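Local coordinates for putative CRISPR-associated endoribonuclease-like protein Cas6nc (Pyrococcus horikoshii, PDB 3QJL) that binds CRISPR RNA as a Cas6-family RAMP protein of the prokaryotic adaptive immune system and is probably related to the endoribonucleases that process such RNA, at residues 162-167 with 185-190; 190-195 with 207-212; 84-89 with 223-228. All coordinates share one frame; numbering follows the deposited sequence.

Contact 1: residues 162-167 with 185-190; sequences DRLRKV and FTIEVL. With nucleotides of chain B.
Arg165 and Phe185 bring together helix 160-176 and strand 185-189, whose local axes approach to 9.3 Å and run at 131° to one another, nearer antiparallel than parallel. This is helix-on-sheet packing in the C-terminal half of a Cas6 protein, a RAMP family built on ferredoxin-like folds, and it illustrates how a single arginine can secure the start of a strand to a neighbouring helix. The Arg165 side chain leaves the helix with CG anti to the backbone N (chi1 -158°) and bends at chi3, which turns the guanidinium toward the strand. There it grips one backbone oxygen side-on: NH2 lies 3.0 Å from Phe185 O and NE 3.2 Å from the same oxygen, and both bonds lie in the guanidinium plane. Two charged N-H donors thus converge on one carbonyl.

The aliphatic part of the same arginine packs against the Phe185 ring. The two side chains run past each other in opposite directions, so that Arg165 CG sits 4.1 Å from Phe185 CE1. Leu164 crosses the phenylalanine at about a right angle and sets a methyl at the ring edge, with CD2 4.1 Å from Phe185 CE2. That methyl also touches Ile187, two residues on, at 4.3 Å from its CG2. Met161 and Met168 of the same helix add to the packing on Phe185, and Tyr213 of strand 204-215 meets its ring with nearly parallel planes.

At its far end the segment 185-190 leaves the helix and arrives at bound RNA. Here a methyl of Leu190 touches a base: CD1 comes within 3.4 Å of O2 of cytidine C5 of chain B.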
loop_
_atom_site.group_PDB
_atom_site.type_symbol
_atom_site.label_atom_id
_atom_site.label_comp_id
_atom_site.label_asym_id
_atom_site.label_seq_id
_atom_site.Cartn_x
_atom_site.Cartn_y
_atom_site.Cartn_z
ATOM N N ASP A 162 0.183 -13.210 19.672
ATOM C CA ASP A 162 -0.299 -13.786 20.913
ATOM C C ASP A 162 -1.580 -13.097 21.357
ATOM O O ASP A 162 -2.494 -13.727 21.899
ATOM C CB ASP A 162 0.745 -13.701 22.017
ATOM C CG ASP A 162 0.202 -14.172 23.343
ATOM O OD1 ASP A 162 0.185 -15.405 23.563
ATOM O OD2 ASP A 162 -0.240 -13.318 24.152
ATOM N N ARG A 163 -1.654 -11.798 21.124
ATOM C CA ARG A 163 -2.858 -11.069 21.460
ATOM C C ARG A 163 -4.023 -11.489 20.544
ATOM O O ARG A 163 -5.135 -11.704 21.005
ATOM C CB ARG A 163 -2.587 -9.574 21.368
ATOM C CG ARG A 163 -3.755 -8.719 21.719
ATOM C CD ARG A 163 -4.113 -8.799 23.184
ATOM N NE ARG A 163 -5.286 -7.955 23.403
ATOM C CZ ARG A 163 -6.494 -8.389 23.767
ATOM N NH1 ARG A 163 -6.707 -9.683 24.009
ATOM N NH2 ARG A 163 -7.488 -7.515 23.916
ATOM N N LEU A 164 -3.756 -11.622 19.250
ATOM C CA LEU A 164 -4.793 -11.945 18.280
ATOM C C LEU A 164 -5.358 -13.320 18.548
ATOM O O LEU A 164 -6.564 -13.528 18.464
ATOM C CB LEU A 164 -4.228 -11.914 16.861
ATOM C CG LEU A 164 -5.148 -12.390 15.731
ATOM C CD1 LEU A 164 -6.354 -11.463 15.555
ATOM C CD2 LEU A 164 -4.368 -12.519 14.434
ATOM N N ARG A 165 -4.463 -14.257 18.845
ATOM C CA ARG A 165 -4.818 -15.622 19.190
ATOM C C ARG A 165 -5.853 -15.612 20.331
ATOM O O ARG A 165 -6.925 -16.216 20.225
ATOM C CB ARG A 165 -3.544 -16.362 19.599
ATOM C CG ARG A 165 -3.576 -17.878 19.495
ATOM C CD ARG A 165 -2.160 -18.475 19.670
ATOM N NE ARG A 165 -1.341 -18.427 18.444
ATOM C CZ ARG A 165 -0.081 -17.977 18.369
ATOM N NH1 ARG A 165 0.544 -17.506 19.448
ATOM N NH2 ARG A 165 0.565 -17.990 17.207
ATOM N N LYS A 166 -5.545 -14.907 21.414
ATOM C CA LYS A 166 -6.463 -14.821 22.548
ATOM C C LYS A 166 -7.769 -14.112 22.200
ATOM O O LYS A 166 -8.828 -14.490 22.677
ATOM C CB LYS A 166 -5.789 -14.150 23.754
ATOM C CG LYS A 166 -4.890 -15.087 24.531
ATOM C CD LYS A 166 -3.811 -14.356 25.295
ATOM C CE LYS A 166 -2.795 -15.341 25.835
ATOM N NZ LYS A 166 -1.510 -14.677 26.179
ATOM N N VAL A 167 -7.704 -13.078 21.375
ATOM C CA VAL A 167 -8.924 -12.382 20.985
ATOM C C VAL A 167 -9.873 -13.323 20.244
ATOM O O VAL A 167 -11.058 -13.356 20.538
ATOM C CB VAL A 167 -8.628 -11.126 20.145
ATOM C CG1 VAL A 167 -9.896 -10.568 19.560
ATOM C CG2 VAL A 167 -7.971 -10.086 21.006
ATOM N N PHE A 185 -3.085 -21.305 15.826
ATOM C CA PHE A 185 -2.944 -20.810 14.464
ATOM C C PHE A 185 -1.892 -19.706 14.341
ATOM O O PHE A 185 -1.538 -19.054 15.324
ATOM C CB PHE A 185 -4.285 -20.319 13.925
ATOM C CG PHE A 185 -4.723 -19.004 14.485
ATOM C CD1 PHE A 185 -5.519 -18.947 15.612
ATOM C CD2 PHE A 185 -4.360 -17.821 13.871
ATOM C CE1 PHE A 185 -5.939 -17.735 16.126
ATOM C CE2 PHE A 185 -4.779 -16.596 14.380
ATOM C CZ PHE A 185 -5.570 -16.555 15.510
ATOM N N THR A 186 -1.401 -19.500 13.125
ATOM C CA THR A 186 -0.473 -18.415 12.854
ATOM C C THR A 186 -0.947 -17.674 11.631
ATOM O O THR A 186 -1.701 -18.220 10.829
ATOM C CB THR A 186 0.943 -18.931 12.525
ATOM O OG1 THR A 186 0.858 -19.907 11.480
ATOM C CG2 THR A 186 1.602 -19.545 13.744
ATOM N N ILE A 187 -0.501 -16.435 11.480
ATOM C CA ILE A 187 -0.660 -15.739 10.213
ATOM C C ILE A 187 0.696 -15.191 9.793
ATOM O O ILE A 187 1.464 -14.730 10.631
ATOM C CB ILE A 187 -1.663 -14.576 10.313
ATOM C CG1 ILE A 187 -0.975 -13.336 10.867
ATOM C CG2 ILE A 187 -2.862 -14.952 11.175
ATOM C CD1 ILE A 187 -1.854 -12.121 10.840
ATOM N N GLU A 188 1.021 -15.258 8.510
ATOM C CA GLU A 188 2.201 -14.535 8.060
ATOM C C GLU A 188 1.869 -13.486 7.005
ATOM O O GLU A 188 1.242 -13.782 5.984
ATOM C CB GLU A 188 3.356 -15.456 7.644
ATOM C CG GLU A 188 3.255 -16.071 6.269
ATOM C CD GLU A 188 4.562 -16.725 5.857
ATOM O OE1 GLU A 188 5.636 -16.242 6.299
ATOM O OE2 GLU A 188 4.515 -17.727 5.106
ATOM N N VAL A 189 2.277 -12.253 7.294
ATOM C CA VAL A 189 1.971 -11.107 6.466
ATOM C C VAL A 189 2.632 -11.241 5.102
ATOM O O VAL A 189 3.737 -11.759 4.987
ATOM C CB VAL A 189 2.473 -9.844 7.152
ATOM C CG1 VAL A 189 2.302 -8.639 6.262
ATOM C CG2 VAL A 189 1.746 -9.658 8.440
ATOM N N LEU A 190 1.951 -10.771 4.070
ATOM C CA LEU A 190 2.452 -10.846 2.706
ATOM C C LEU A 190 2.544 -9.452 2.143
ATOM O O LEU A 190 3.551 -9.072 1.595
ATOM C CB LEU A 190 1.598 -11.753 1.827
ATOM C CG LEU A 190 1.574 -13.208 2.292
ATOM C CD1 LEU A 190 0.948 -14.129 1.251
ATOM C CD2 LEU A 190 2.980 -13.647 2.608
ATOM P P A B 7 5.173 -4.534 2.136
ATOM O OP1 A B 7 3.723 -4.717 1.936
ATOM O OP2 A B 7 5.681 -3.178 2.460
ATOM O "O5'" A B 7 5.694 -5.571 3.211
ATOM C "C5'" A B 7 5.064 -6.823 3.381
ATOM C "C4'" A B 7 6.041 -7.851 3.876
ATOM O "O4'" A B 7 6.966 -8.185 2.814
ATOM C "C3'" A B 7 6.922 -7.410 5.033
ATOM O "O3'" A B 7 6.310 -7.625 6.283
ATOM C "C2'" A B 7 8.184 -8.227 4.838
ATOM O "O2'" A B 7 8.014 -9.529 5.351
ATOM C "C1'" A B 7 8.265 -8.321 3.322
ATOM N N9 A B 7 9.101 -7.253 2.738
ATOM C C8 A B 7 8.694 -6.292 1.848
ATOM N N7 A B 7 9.645 -5.468 1.477
ATOM C C5 A B 7 10.761 -5.918 2.169
ATOM C C6 A B 7 12.086 -5.465 2.209
ATOM N N6 A B 7 12.557 -4.428 1.514
ATOM N N1 A B 7 12.938 -6.136 3.001
ATOM C C2 A B 7 12.488 -7.177 3.703
ATOM N N3 A B 7 11.270 -7.702 3.755
ATOM C C4 A B 7 10.443 -7.021 2.947
ATOM P P C B 5 -2.476 -6.677 -4.813
ATOM O OP1 C B 5 -2.856 -5.304 -4.402
ATOM O OP2 C B 5 -1.283 -6.861 -5.675
ATOM O "O5'" C B 5 -2.367 -7.605 -3.530
ATOM C "C5'" C B 5 -1.848 -8.922 -3.622
ATOM C "C4'" C B 5 -0.565 -9.056 -2.847
ATOM O "O4'" C B 5 -0.522 -10.363 -2.217
ATOM C "C3'" C B 5 0.706 -8.931 -3.675
ATOM O "O3'" C B 5 1.713 -8.286 -2.898
ATOM C "C2'" C B 5 1.089 -10.389 -3.919
ATOM O "O2'" C B 5 2.459 -10.601 -4.168
ATOM C "C1'" C B 5 0.640 -11.051 -2.620
ATOM N N1 C B 5 0.290 -12.479 -2.758
ATOM C C2 C B 5 1.171 -13.450 -2.267
ATOM O O2 C B 5 2.247 -13.096 -1.748
ATOM N N3 C B 5 0.829 -14.754 -2.382
ATOM C C4 C B 5 -0.329 -15.104 -2.955
ATOM N N4 C B 5 -0.607 -16.408 -3.046
ATOM C C5 C B 5 -1.245 -14.135 -3.455
ATOM C C6 C B 5 -0.901 -12.846 -3.331
#

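Contact 2: residues 190-195 with 207-212. With nucleotides of chain D; nucleotides of chain B.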
loop_
_atom_site.group_PDB
_atom_site.type_symbol
_atom_site.label_atom_id
_atom_site.label_comp_id
_atom_site.label_asym_id
_atom_site.label_seq_id
_atom_site.Cartn_x
_atom_site.Cartn_y
_atom_site.Cartn_z
ATOM N N LEU A 190 1.951 -10.771 4.070
ATOM C CA LEU A 190 2.452 -10.846 2.706
ATOM C C LEU A 190 2.544 -9.452 2.143
ATOM O O LEU A 190 3.551 -9.072 1.595
ATOM C CB LEU A 190 1.598 -11.753 1.827
ATOM C CG LEU A 190 1.574 -13.208 2.292
ATOM C CD1 LEU A 190 0.948 -14.129 1.251
ATOM C CD2 LEU A 190 2.980 -13.647 2.608
ATOM N N LYS A 191 1.439 -8.735 2.164
ATOM C CA LYS A 191 1.446 -7.320 1.818
ATOM C C LYS A 191 0.865 -6.594 3.021
ATOM O O LYS A 191 -0.172 -6.988 3.533
ATOM C CB LYS A 191 0.573 -7.098 0.584
ATOM C CG LYS A 191 0.584 -5.709 -0.000
ATOM C CD LYS A 191 -0.225 -5.701 -1.293
ATOM C CE LYS A 191 -0.106 -4.394 -2.057
ATOM N NZ LYS A 191 1.192 -4.315 -2.810
ATOM N N PHE A 192 1.569 -5.591 3.537
ATOM C CA PHE A 192 1.103 -4.925 4.752
ATOM C C PHE A 192 1.101 -3.400 4.723
ATOM O O PHE A 192 2.027 -2.773 4.213
ATOM C CB PHE A 192 1.903 -5.406 5.967
ATOM C CG PHE A 192 1.729 -4.542 7.182
ATOM C CD1 PHE A 192 0.672 -4.752 8.052
ATOM C CD2 PHE A 192 2.617 -3.515 7.452
ATOM C CE1 PHE A 192 0.509 -3.958 9.170
ATOM C CE2 PHE A 192 2.458 -2.718 8.568
ATOM C CZ PHE A 192 1.402 -2.940 9.427
ATOM N N LYS A 193 0.047 -2.815 5.286
ATOM C CA LYS A 193 -0.055 -1.369 5.427
ATOM C C LYS A 193 -0.804 -0.995 6.706
ATOM O O LYS A 193 -1.690 -1.724 7.149
ATOM C CB LYS A 193 -0.756 -0.763 4.212
ATOM C CG LYS A 193 -0.589 0.740 4.082
ATOM C CD LYS A 193 -0.834 1.201 2.655
ATOM C CE LYS A 193 -1.708 2.442 2.618
ATOM N NZ LYS A 193 -1.654 3.118 1.293
ATOM N N PRO A 194 -0.458 0.151 7.284
ATOM C CA PRO A 194 -1.176 0.685 8.457
ATOM C C PRO A 194 -2.251 1.726 8.083
ATOM O O PRO A 194 -2.108 2.451 7.097
ATOM C CB PRO A 194 -0.056 1.402 9.239
ATOM C CG PRO A 194 0.826 1.909 8.162
ATOM C CD PRO A 194 0.857 0.799 7.134
ATOM N N THR A 195 -3.316 1.832 8.863
ATOM C CA THR A 195 -4.315 2.843 8.568
ATOM C C THR A 195 -4.797 3.398 9.898
ATOM O O THR A 195 -4.774 2.692 10.913
ATOM C CB THR A 195 -5.466 2.214 7.751
ATOM O OG1 THR A 195 -6.218 3.228 7.073
ATOM C CG2 THR A 195 -6.371 1.396 8.651
ATOM N N SER A 207 -4.540 -2.722 10.399
ATOM C CA SER A 207 -3.757 -3.178 9.263
ATOM C C SER A 207 -4.633 -3.470 8.046
ATOM O O SER A 207 -5.657 -4.137 8.157
ATOM C CB SER A 207 -2.970 -4.432 9.650
ATOM O OG SER A 207 -2.710 -4.452 11.043
ATOM N N LEU A 208 -4.236 -2.949 6.891
ATOM C CA LEU A 208 -4.759 -3.416 5.625
ATOM C C LEU A 208 -3.689 -4.310 5.037
ATOM O O LEU A 208 -2.638 -3.834 4.639
ATOM C CB LEU A 208 -4.997 -2.258 4.676
ATOM C CG LEU A 208 -5.872 -1.127 5.172
ATOM C CD1 LEU A 208 -5.794 0.025 4.184
ATOM C CD2 LEU A 208 -7.295 -1.605 5.340
ATOM N N MET A 209 -3.950 -5.601 4.958
ATOM C CA MET A 209 -2.893 -6.527 4.623
ATOM C C MET A 209 -3.413 -7.702 3.815
ATOM O O MET A 209 -4.614 -8.006 3.824
ATOM C CB MET A 209 -2.266 -7.042 5.913
ATOM C CG MET A 209 -3.276 -7.683 6.832
ATOM S SD MET A 209 -2.616 -8.178 8.427
ATOM C CE MET A 209 -0.964 -8.578 7.892
ATOM N N VAL A 210 -2.498 -8.358 3.109
ATOM C CA VAL A 210 -2.776 -9.670 2.552
ATOM C C VAL A 210 -1.942 -10.620 3.380
ATOM O O VAL A 210 -0.748 -10.398 3.522
ATOM C CB VAL A 210 -2.347 -9.755 1.094
ATOM C CG1 VAL A 210 -2.247 -11.201 0.661
ATOM C CG2 VAL A 210 -3.318 -8.989 0.224
ATOM N N PHE A 211 -2.555 -11.644 3.966
ATOM C CA PHE A 211 -1.796 -12.561 4.811
ATOM C C PHE A 211 -2.185 -14.011 4.584
ATOM O O PHE A 211 -3.217 -14.293 3.984
ATOM C CB PHE A 211 -1.957 -12.206 6.279
ATOM C CG PHE A 211 -3.369 -12.282 6.772
ATOM C CD1 PHE A 211 -4.270 -11.269 6.498
ATOM C CD2 PHE A 211 -3.791 -13.361 7.530
ATOM C CE1 PHE A 211 -5.567 -11.334 6.966
ATOM C CE2 PHE A 211 -5.077 -13.436 7.996
ATOM C CZ PHE A 211 -5.974 -12.421 7.712
ATOM N N ARG A 212 -1.337 -14.927 5.045
ATOM C CA ARG A 212 -1.635 -16.343 4.952
ATOM C C ARG A 212 -1.947 -16.879 6.326
ATOM O O ARG A 212 -1.212 -16.636 7.281
ATOM C CB ARG A 212 -0.489 -17.146 4.348
ATOM C CG ARG A 212 -0.700 -18.651 4.517
ATOM C CD ARG A 212 0.288 -19.503 3.745
ATOM N NE ARG A 212 0.332 -19.124 2.342
ATOM C CZ ARG A 212 1.297 -18.380 1.817
ATOM N NH1 ARG A 212 2.291 -17.953 2.593
ATOM N NH2 ARG A 212 1.278 -18.068 0.525
ATOM P P A D 9 -0.217 13.008 9.633
ATOM O OP1 A D 9 0.210 14.257 10.306
ATOM O OP2 A D 9 0.695 12.383 8.627
ATOM O "O5'" A D 9 -0.643 11.937 10.729
ATOM C "C5'" A D 9 -1.469 12.314 11.828
ATOM C "C4'" A D 9 -1.476 11.257 12.895
ATOM O "O4'" A D 9 -2.068 10.049 12.339
ATOM C "C3'" A D 9 -0.097 10.864 13.414
ATOM O "O3'" A D 9 -0.192 10.440 14.782
ATOM C "C2'" A D 9 0.264 9.678 12.524
ATOM O "O2'" A D 9 1.189 8.771 13.091
ATOM C "C1'" A D 9 -1.105 9.017 12.269
ATOM N N9 A D 9 -1.199 8.396 10.943
ATOM C C8 A D 9 -1.037 9.060 9.750
ATOM N N7 A D 9 -1.100 8.307 8.682
ATOM C C5 A D 9 -1.303 7.042 9.208
ATOM C C6 A D 9 -1.459 5.802 8.576
ATOM N N6 A D 9 -1.431 5.643 7.250
ATOM N N1 A D 9 -1.633 4.732 9.372
ATOM C C2 A D 9 -1.663 4.910 10.701
ATOM N N3 A D 9 -1.539 6.026 11.411
ATOM C C4 A D 9 -1.355 7.073 10.596
ATOM P P A B 7 5.173 -4.534 2.136
ATOM O OP1 A B 7 3.723 -4.717 1.936
ATOM O OP2 A B 7 5.681 -3.178 2.460
ATOM O "O5'" A B 7 5.694 -5.571 3.211
ATOM C "C5'" A B 7 5.064 -6.823 3.381
ATOM C "C4'" A B 7 6.041 -7.851 3.876
ATOM O "O4'" A B 7 6.966 -8.185 2.814
ATOM C "C3'" A B 7 6.922 -7.410 5.033
ATOM O "O3'" A B 7 6.310 -7.625 6.283
ATOM C "C2'" A B 7 8.184 -8.227 4.838
ATOM O "O2'" A B 7 8.014 -9.529 5.351
ATOM C "C1'" A B 7 8.265 -8.321 3.322
ATOM N N9 A B 7 9.101 -7.253 2.738
ATOM C C8 A B 7 8.694 -6.292 1.848
ATOM N N7 A B 7 9.645 -5.468 1.477
ATOM C C5 A B 7 10.761 -5.918 2.169
ATOM C C6 A B 7 12.086 -5.465 2.209
ATOM N N6 A B 7 12.557 -4.428 1.514
ATOM N N1 A B 7 12.938 -6.136 3.001
ATOM C C2 A B 7 12.488 -7.177 3.703
ATOM N N3 A B 7 11.270 -7.702 3.755
ATOM C C4 A B 7 10.443 -7.021 2.947
ATOM P P C B 5 -2.476 -6.677 -4.813
ATOM O OP1 C B 5 -2.856 -5.304 -4.402
ATOM O OP2 C B 5 -1.283 -6.861 -5.675
ATOM O "O5'" C B 5 -2.367 -7.605 -3.530
ATOM C "C5'" C B 5 -1.848 -8.922 -3.622
ATOM C "C4'" C B 5 -0.565 -9.056 -2.847
ATOM O "O4'" C B 5 -0.522 -10.363 -2.217
ATOM C "C3'" C B 5 0.706 -8.931 -3.675
ATOM O "O3'" C B 5 1.713 -8.286 -2.898
ATOM C "C2'" C B 5 1.089 -10.389 -3.919
ATOM O "O2'" C B 5 2.459 -10.601 -4.168
ATOM C "C1'" C B 5 0.640 -11.051 -2.620
ATOM N N1 C B 5 0.290 -12.479 -2.758
ATOM C C2 C B 5 1.171 -13.450 -2.267
ATOM O O2 C B 5 2.247 -13.096 -1.748
ATOM N N3 C B 5 0.829 -14.754 -2.382
ATOM C C4 C B 5 -0.329 -15.104 -2.955
ATOM N N4 C B 5 -0.607 -16.408 -3.046
ATOM C C5 C B 5 -1.245 -14.135 -3.455
ATOM C C6 C B 5 -0.901 -12.846 -3.331
#
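Lys191 and Val210 form a hydrogen-bonded pair in the antiparallel hairpin of strands 192-197 and 204-215, a useful example of a strand edge that serves both sheet and nucleic acid. Among the backbone bonds, Val210 O accepts from two successive amides, Leu190 N at 2.8 Å and Lys191 N at 3.1 Å. This is a classic beta bulge, set where the chain turns its corner. Val210 N returns a bond to Lys191 O, and farther along Leu208 N binds Lys193 O.

Apolar contacts occupy both faces. On the face of Phe192 and Met209, the phenylalanine has CG anti to its backbone N (chi1 166°), which lays the ring along its own strand, one face against Pro194 N, with the CD1-CE1 side toward the partner: CE1 lies 3.5 Å from Ser207 CB, and CD1 meets the Met209 CE methyl. Leu190 CB and Val210 CG1 touch at 4.1 Å, while Leu208 CD1 reaches Thr195 CB.

Contacts to RNA complete the account. Phe192 N points away from the hairpin partner and gives a nearly straight bond, 2.8 Å and 167°, to OP1 of A7 of chain B. N6 of A9 of chain D donates to Pro194 O at 3.3 Å, and Val210 CG1 rests 3.5 Å from the ribose O4' of C5 of chain B. Lys191 NZ and Lys193 NZ make salt bridges to other phosphates, and Thr195 OG1 bonds a uracil O4. The Phe192 N-H and the two lysine ammonium groups would together offset phosphate charge, whereas the bonds to adenine N6 and uracil O4 could contribute some base preference.

Contact 3: residues 84-89 with 223-228; sequences SSSNED and GYENGF
Asn226, at the end of helix 217-226, turns its carboxamide toward Ser86 and meets it with both polar atoms. Its CG lies beside the backbone N (chi1 -64°), and from there ND2 donates to Ser86 OG at 3.1 Å, with the hydroxyl oxygen close to the amide plane. The other branch, OD1, accepts a weak bond of 3.0 Å from Ser86 N, so side chain and backbone of one serine are clasped by one asparagine. Ser84 approaches from the strand with its hydroxyl toward the helix: OG donates to Glu225 O, 2.7 Å away and tilted 20° from the carbonyl plane. Ser85 points the opposite way, and its OG accepts from Asn87 N in an ST turn. Asn87 then caps helix 88-100, with OD1 receiving Asp89 N.

The contact joins the end of strand 79-85, in the N-terminal Cas6 region, to a helix of the C-terminal region. Helix 160-176 also packs here, through Met176 on Ser86 and Val175 on Asn226. A hydroxyl thus gives a partner to the Glu225 carbonyl and a carboxamide a weak one to the Ser86 N-H; at this buried junction the matching between the two segments is mainly polar.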
loop_
_atom_site.group_PDB
_atom_site.type_symbol
_atom_site.label_atom_id
_atom_site.label_comp_id
_atom_site.label_asym_id
_atom_site.label_seq_id
_atom_site.Cartn_x
_atom_site.Cartn_y
_atom_site.Cartn_z
ATOM N N SER A 84 -21.068 -9.477 6.647
ATOM C CA SER A 84 -20.903 -10.913 6.869
ATOM C C SER A 84 -21.260 -11.314 8.297
ATOM O O SER A 84 -21.242 -10.485 9.203
ATOM C CB SER A 84 -19.464 -11.332 6.532
ATOM O OG SER A 84 -19.259 -12.730 6.662
ATOM N N SER A 85 -21.552 -12.592 8.503
ATOM C CA SER A 85 -21.866 -13.095 9.834
ATOM C C SER A 85 -22.034 -14.600 9.787
ATOM O O SER A 85 -22.396 -15.163 8.761
ATOM C CB SER A 85 -23.183 -12.476 10.321
ATOM O OG SER A 85 -23.553 -12.948 11.615
ATOM N N SER A 86 -21.834 -15.249 10.925
ATOM C CA SER A 86 -21.947 -16.697 10.994
ATOM C C SER A 86 -23.406 -17.059 11.228
ATOM O O SER A 86 -23.817 -18.213 11.089
ATOM C CB SER A 86 -21.088 -17.223 12.139
ATOM O OG SER A 86 -21.380 -16.527 13.335
ATOM N N ASN A 87 -24.181 -16.039 11.574
ATOM C CA ASN A 87 -25.569 -16.186 11.942
ATOM C C ASN A 87 -26.440 -15.591 10.854
ATOM O O ASN A 87 -26.492 -14.366 10.703
ATOM C CB ASN A 87 -25.793 -15.419 13.235
ATOM C CG ASN A 87 -27.204 -15.550 13.765
ATOM O OD1 ASN A 87 -28.123 -16.010 13.071
ATOM N ND2 ASN A 87 -27.387 -15.131 15.011
ATOM N N GLU A 88 -27.145 -16.437 10.102
ATOM C CA GLU A 88 -27.894 -15.900 8.971
ATOM C C GLU A 88 -29.186 -15.236 9.420
ATOM O O GLU A 88 -29.841 -14.558 8.640
ATOM C CB GLU A 88 -28.103 -16.917 7.846
ATOM C CG GLU A 88 -29.381 -17.715 7.918
ATOM C CD GLU A 88 -29.285 -18.866 8.890
ATOM O OE1 GLU A 88 -28.294 -18.895 9.663
ATOM O OE2 GLU A 88 -30.195 -19.734 8.870
ATOM N N ASP A 89 -29.521 -15.381 10.694
ATOM C CA ASP A 89 -30.574 -14.550 11.253
ATOM C C ASP A 89 -30.153 -13.085 11.370
ATOM O O ASP A 89 -30.973 -12.186 11.178
ATOM C CB ASP A 89 -31.094 -15.105 12.576
ATOM C CG ASP A 89 -32.135 -16.197 12.373
ATOM O OD1 ASP A 89 -32.829 -16.173 11.325
ATOM O OD2 ASP A 89 -32.252 -17.083 13.251
ATOM N N GLY A 223 -13.152 -16.424 11.686
ATOM C CA GLY A 223 -12.625 -15.149 11.221
ATOM C C GLY A 223 -13.198 -14.742 9.878
ATOM O O GLY A 223 -13.561 -13.584 9.661
ATOM N N TYR A 224 -13.274 -15.710 8.974
ATOM C CA TYR A 224 -13.839 -15.496 7.651
ATOM C C TYR A 224 -15.261 -14.936 7.755
ATOM O O TYR A 224 -15.606 -13.978 7.069
ATOM C CB TYR A 224 -13.815 -16.823 6.899
ATOM C CG TYR A 224 -14.073 -16.774 5.412
ATOM C CD1 TYR A 224 -13.780 -15.651 4.650
ATOM C CD2 TYR A 224 -14.612 -17.879 4.767
ATOM C CE1 TYR A 224 -14.027 -15.643 3.276
ATOM C CE2 TYR A 224 -14.864 -17.877 3.417
ATOM C CZ TYR A 224 -14.576 -16.770 2.671
ATOM O OH TYR A 224 -14.848 -16.830 1.322
ATOM N N GLU A 225 -16.075 -15.537 8.623
ATOM C CA GLU A 225 -17.490 -15.178 8.739
ATOM C C GLU A 225 -17.732 -13.924 9.565
ATOM O O GLU A 225 -18.536 -13.072 9.190
ATOM C CB GLU A 225 -18.291 -16.339 9.333
ATOM C CG GLU A 225 -18.258 -17.598 8.492
ATOM C CD GLU A 225 -18.653 -18.848 9.259
ATOM O OE1 GLU A 225 -19.212 -18.724 10.365
ATOM O OE2 GLU A 225 -18.384 -19.963 8.761
ATOM N N ASN A 226 -17.079 -13.862 10.724
ATOM C CA ASN A 226 -17.227 -12.750 11.664
ATOM C C ASN A 226 -16.137 -11.689 11.708
ATOM O O ASN A 226 -16.208 -10.771 12.529
ATOM C CB ASN A 226 -17.457 -13.282 13.064
ATOM C CG ASN A 226 -18.740 -14.041 13.173
ATOM O OD1 ASN A 226 -19.721 -13.723 12.497
ATOM N ND2 ASN A 226 -18.748 -15.057 14.021
ATOM N N GLY A 227 -15.123 -11.835 10.860
ATOM C CA GLY A 227 -14.007 -10.911 10.847
ATOM C C GLY A 227 -12.918 -11.305 11.824
ATOM O O GLY A 227 -13.185 -11.961 12.829
ATOM N N PHE A 228 -11.682 -10.913 11.520
ATOM C CA PHE A 228 -10.554 -11.159 12.416
ATOM C C PHE A 228 -10.267 -9.936 13.287
ATOM O O PHE A 228 -10.337 -8.798 12.811
ATOM C CB PHE A 228 -9.300 -11.501 11.618
ATOM C CG PHE A 228 -9.293 -12.880 11.040
ATOM C CD1 PHE A 228 -9.793 -13.114 9.777
ATOM C CD2 PHE A 228 -8.748 -13.934 11.740
ATOM C CE1 PHE A 228 -9.776 -14.385 9.233
ATOM C CE2 PHE A 228 -8.727 -15.207 11.201
ATOM C CZ PHE A 228 -9.244 -15.432 9.948
#

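How the contacts relate
Contacts 1 and 2 follow one another along the chain and share Leu190, the corner between strands 185-189 and 192-197; both of these strands pair with strand 204-215. Their centres lie 13 Å apart, and they touch directly where Glu188 O meets Phe211 CB and Ile187 CB meets Arg212 O. Both also reach the second subunit. Contact 3 spans a much longer separation in sequence: its two segments bracket the other two contacts, and its centre is 18 Å from contact 1 and 20 Å from contact 2. Through helix 217-226, which directly follows strand 204-215, contact 3 ties the C-terminal region with its RNA-binding hairpin to the N-terminal one.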